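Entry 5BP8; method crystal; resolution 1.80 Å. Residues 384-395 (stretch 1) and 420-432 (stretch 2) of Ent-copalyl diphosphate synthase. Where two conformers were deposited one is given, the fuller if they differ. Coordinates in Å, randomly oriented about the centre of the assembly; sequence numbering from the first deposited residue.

Stretch 1 (384-395) LLDNQLPDGSWM
Stretch 2 420-432: SARAAVDRAAAWA

Stretch 1 leaves a helix at 384-386 and continues as a loop through a type I beta turn from L389 to G392. Stretch 2 is helical from 422 to 432. The two stretches run in the same direction: L385 lies near A424 (CA to CA 6.7 Å) and G392 near A428 (CA to CA 4.6 Å). Together they bury 539 Å².

The CA-to-CB bond of L385 points toward the helix; chi1 is m and chi2 t. Its CD2 lies 3.3 Å from A424 CB, a tight carbon-carbon contact, and its CD1 3.8 Å from A421 CB.

Q388 is the polar centre. Its backbone is extended (phi/psi -66/136), and chi1 and chi2 are both t, so the side chain reaches the helix nearly straight; chi3 is 27°. NE2 donates to A424 O at 2.9 Å and to G392 O within its own stretch, also at 2.9 Å. The amide thus ties the turn to the helix. Q388 OE1 is 3.0 Å from R427 NH2, but it sits over the guanidinium face, and the poor angle rules out a hydrogen bond.

R427 has chi1 m, chi2 t, chi3 -92° (between wells) and chi4 141°. L389 O lies at the edge of its guanidinium, 3.3 Å from R427 NH1.

The turn is closed by G392 N to L389 O at 2.9 Å, and L389 N bonds S393 O at 2.8 Å. G392 has phi/psi 102/-8. A CB here would be jammed against the preceding carbonyl and would stand 2.4 Å from R427 O, so glycine suits both the turn and the close packing. G392 O makes a CA-H...O contact with A428 CA at 3.4 Å.

D391 has chi1 p and chi2 0°. Its OD1 accepts from S393 N at 3.0 Å and from S393 OG at 2.6 Å. S393 is also p, which keeps OG on D391 OD1, while its CB lies over the W431 five-membered ring, 3.6 Å from the centroid.

W431 has chi1 t and chi2 83°. One water accepts from W431 NE1 at 2.9 Å and donates to D391 OD2 at 2.8 Å. Another donates to D391 O at 3.2 Å and R427 O at 2.9 Å.

W394 has chi1 m and chi2 -98°. Its CA-to-CB bond points away, but the ring returns: NE1 donates to L384 O at 2.8 Å, and CZ3 comes 4.0 Å from A428 CB, which lies at the ring edge.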

# COMPACT_ATOMS: atom_id res chain seq x y z
N LEU A 384 -15.51 16.36 3.90
CA LEU A 384 -15.55 15.42 2.77
C LEU A 384 -16.32 15.99 1.61
O LEU A 384 -15.91 15.92 0.47
CB LEU A 384 -16.16 14.08 3.17
CG LEU A 384 -15.30 13.21 4.09
CD1 LEU A 384 -16.13 12.04 4.57
CD2 LEU A 384 -14.08 12.73 3.31
N LEU A 385 -17.48 16.58 1.92
CA LEU A 385 -18.24 17.28 0.90
C LEU A 385 -17.47 18.41 0.22
O LEU A 385 -17.50 18.51 -1.01
CB LEU A 385 -19.55 17.81 1.53
CG LEU A 385 -20.44 16.67 2.02
CD1 LEU A 385 -21.60 17.15 2.92
CD2 LEU A 385 -20.96 15.91 0.81
N ASP A 386 -16.73 19.20 0.99
CA ASP A 386 -15.99 20.32 0.43
C ASP A 386 -14.78 19.86 -0.42
O ASP A 386 -14.32 20.60 -1.27
CB ASP A 386 -15.52 21.24 1.56
CG ASP A 386 -16.68 21.81 2.38
OD1 ASP A 386 -16.39 22.41 3.44
OD2 ASP A 386 -17.87 21.65 2.00
N ASN A 387 -14.27 18.65 -0.16
CA ASN A 387 -13.12 18.12 -0.89
C ASN A 387 -13.45 17.22 -2.07
O ASN A 387 -12.52 16.70 -2.72
CB ASN A 387 -12.16 17.45 0.08
CG ASN A 387 -11.33 18.46 0.84
OD1 ASN A 387 -10.28 18.89 0.38
ND2 ASN A 387 -11.83 18.90 1.98
N GLN A 388 -14.74 17.04 -2.37
CA GLN A 388 -15.18 16.34 -3.57
C GLN A 388 -14.76 17.15 -4.79
O GLN A 388 -14.95 18.37 -4.82
CB GLN A 388 -16.69 16.12 -3.60
CG GLN A 388 -17.19 15.21 -4.73
CD GLN A 388 -18.67 14.89 -4.65
OE1 GLN A 388 -19.44 15.66 -4.10
NE2 GLN A 388 -19.09 13.75 -5.21
N LEU A 389 -14.23 16.48 -5.81
CA LEU A 389 -13.80 17.17 -7.03
C LEU A 389 -15.01 17.56 -7.90
O LEU A 389 -16.09 16.96 -7.80
CB LEU A 389 -12.78 16.30 -7.81
CG LEU A 389 -11.56 15.91 -6.96
CD1 LEU A 389 -10.73 14.81 -7.62
CD2 LEU A 389 -10.69 17.13 -6.70
N PRO A 390 -14.82 18.56 -8.78
CA PRO A 390 -15.93 18.98 -9.61
C PRO A 390 -16.59 17.83 -10.39
O PRO A 390 -17.78 17.87 -10.59
CB PRO A 390 -15.32 20.02 -10.55
CG PRO A 390 -14.05 20.46 -9.89
CD PRO A 390 -13.62 19.40 -8.94
N ASP A 391 -15.83 16.80 -10.79
CA ASP A 391 -16.43 15.72 -11.55
C ASP A 391 -17.18 14.67 -10.72
O ASP A 391 -17.76 13.73 -11.29
CB ASP A 391 -15.41 15.04 -12.49
CG ASP A 391 -14.34 14.24 -11.76
OD1 ASP A 391 -14.32 14.17 -10.49
OD2 ASP A 391 -13.50 13.65 -12.47
N GLY A 392 -17.19 14.82 -9.39
CA GLY A 392 -17.90 13.90 -8.53
C GLY A 392 -17.02 12.89 -7.83
O GLY A 392 -17.45 12.16 -6.94
N SER A 393 -15.75 12.86 -8.22
CA SER A 393 -14.81 11.91 -7.64
C SER A 393 -14.11 12.49 -6.42
O SER A 393 -14.23 13.69 -6.13
CB SER A 393 -13.78 11.51 -8.70
OG SER A 393 -12.88 12.57 -8.96
N TRP A 394 -13.36 11.64 -5.72
CA TRP A 394 -12.38 12.10 -4.75
C TRP A 394 -11.03 11.45 -5.14
O TRP A 394 -11.02 10.51 -5.91
CB TRP A 394 -12.70 11.66 -3.32
CG TRP A 394 -13.77 12.45 -2.59
CD1 TRP A 394 -13.58 13.47 -1.69
CD2 TRP A 394 -15.18 12.23 -2.64
NE1 TRP A 394 -14.80 13.92 -1.21
CE2 TRP A 394 -15.79 13.15 -1.75
CE3 TRP A 394 -15.99 11.35 -3.36
CZ2 TRP A 394 -17.19 13.22 -1.59
CZ3 TRP A 394 -17.37 11.39 -3.18
CH2 TRP A 394 -17.96 12.34 -2.30
N MSE A 395 -9.95 11.97 -4.59
CA MSE A 395 -8.63 11.32 -4.66
C MSE A 395 -8.14 11.23 -3.23
O MSE A 395 -8.50 12.05 -2.39
CB MSE A 395 -7.64 12.16 -5.46
CG MSE A 395 -7.60 11.86 -6.95
SE MSE A 395 -7.13 9.99 -7.39
CE MSE A 395 -5.21 9.72 -7.07
N SER A 420 -28.01 16.19 3.83
CA SER A 420 -27.24 17.28 3.20
C SER A 420 -26.17 16.74 2.26
O SER A 420 -25.74 17.45 1.34
CB SER A 420 -26.59 18.19 4.27
OG SER A 420 -25.51 17.54 4.93
N ALA A 421 -25.75 15.48 2.50
CA ALA A 421 -24.65 14.86 1.75
C ALA A 421 -25.10 14.01 0.56
O ALA A 421 -24.24 13.50 -0.19
CB ALA A 421 -23.79 14.02 2.70
N ARG A 422 -26.41 13.90 0.35
CA ARG A 422 -26.95 13.00 -0.69
C ARG A 422 -26.65 13.47 -2.13
O ARG A 422 -26.52 12.65 -3.04
CB ARG A 422 -28.46 12.80 -0.51
CG ARG A 422 -29.10 11.78 -1.46
CD ARG A 422 -28.56 10.36 -1.23
NE ARG A 422 -28.43 9.60 -2.48
CZ ARG A 422 -28.14 8.30 -2.56
NH1 ARG A 422 -27.93 7.55 -1.46
NH2 ARG A 422 -28.06 7.73 -3.77
N ALA A 423 -26.55 14.79 -2.34
CA ALA A 423 -26.21 15.33 -3.66
C ALA A 423 -24.83 14.83 -4.10
O ALA A 423 -24.62 14.45 -5.25
CB ALA A 423 -26.22 16.86 -3.63
N ALA A 424 -23.89 14.88 -3.16
CA ALA A 424 -22.52 14.45 -3.41
C ALA A 424 -22.44 12.96 -3.75
O ALA A 424 -21.68 12.53 -4.64
CB ALA A 424 -21.66 14.76 -2.22
N VAL A 425 -23.19 12.16 -3.01
CA VAL A 425 -23.26 10.74 -3.29
C VAL A 425 -23.78 10.47 -4.70
O VAL A 425 -23.23 9.62 -5.42
CB VAL A 425 -24.14 9.99 -2.26
CG1 VAL A 425 -24.39 8.57 -2.74
CG2 VAL A 425 -23.49 10.03 -0.88
N ASP A 426 -24.84 11.19 -5.11
CA ASP A 426 -25.36 11.00 -6.46
C ASP A 426 -24.34 11.42 -7.52
O ASP A 426 -24.27 10.80 -8.57
CB ASP A 426 -26.66 11.80 -6.69
CG ASP A 426 -27.80 11.33 -5.81
OD1 ASP A 426 -27.79 10.17 -5.36
OD2 ASP A 426 -28.73 12.14 -5.59
N ARG A 427 -23.58 12.48 -7.26
CA ARG A 427 -22.56 12.94 -8.20
C ARG A 427 -21.44 11.90 -8.33
O ARG A 427 -20.87 11.73 -9.41
CB ARG A 427 -21.92 14.25 -7.73
CG ARG A 427 -22.79 15.49 -7.86
CD ARG A 427 -21.86 16.69 -7.97
NE ARG A 427 -21.54 17.33 -6.70
CZ ARG A 427 -20.35 17.82 -6.35
NH1 ARG A 427 -19.27 17.69 -7.15
NH2 ARG A 427 -20.21 18.40 -5.16
N ALA A 428 -21.12 11.23 -7.23
CA ALA A 428 -20.16 10.10 -7.26
C ALA A 428 -20.67 8.92 -8.11
O ALA A 428 -19.93 8.33 -8.92
CB ALA A 428 -19.83 9.63 -5.85
N ALA A 429 -21.94 8.57 -7.95
CA ALA A 429 -22.54 7.50 -8.76
C ALA A 429 -22.60 7.88 -10.25
O ALA A 429 -22.39 7.04 -11.12
CB ALA A 429 -23.93 7.14 -8.23
N ALA A 430 -22.87 9.15 -10.53
CA ALA A 430 -22.83 9.64 -11.90
C ALA A 430 -21.42 9.49 -12.50
O ALA A 430 -21.28 9.13 -13.68
CB ALA A 430 -23.26 11.09 -11.95
N TRP A 431 -20.40 9.81 -11.71
CA TRP A 431 -19.01 9.66 -12.12
C TRP A 431 -18.67 8.20 -12.39
O TRP A 431 -17.97 7.87 -13.37
CB TRP A 431 -18.09 10.27 -11.06
CG TRP A 431 -16.64 10.12 -11.33
CD1 TRP A 431 -15.88 10.91 -12.13
CD2 TRP A 431 -15.77 9.12 -10.79
NE1 TRP A 431 -14.56 10.48 -12.11
CE2 TRP A 431 -14.47 9.38 -11.31
CE3 TRP A 431 -15.94 8.05 -9.93
CZ2 TRP A 431 -13.36 8.59 -10.98
CZ3 TRP A 431 -14.84 7.27 -9.60
CH2 TRP A 431 -13.57 7.56 -10.12
N ALA A 432 -19.17 7.32 -11.54
CA ALA A 432 -19.03 5.91 -11.79
C ALA A 432 -19.61 5.50 -13.12
O ALA A 432 -18.97 4.80 -13.89
CB ALA A 432 -19.62 5.09 -10.65
O HOH W 1 -20.91 14.01 -11.25
O HOH W 2 -12.03 11.43 -13.22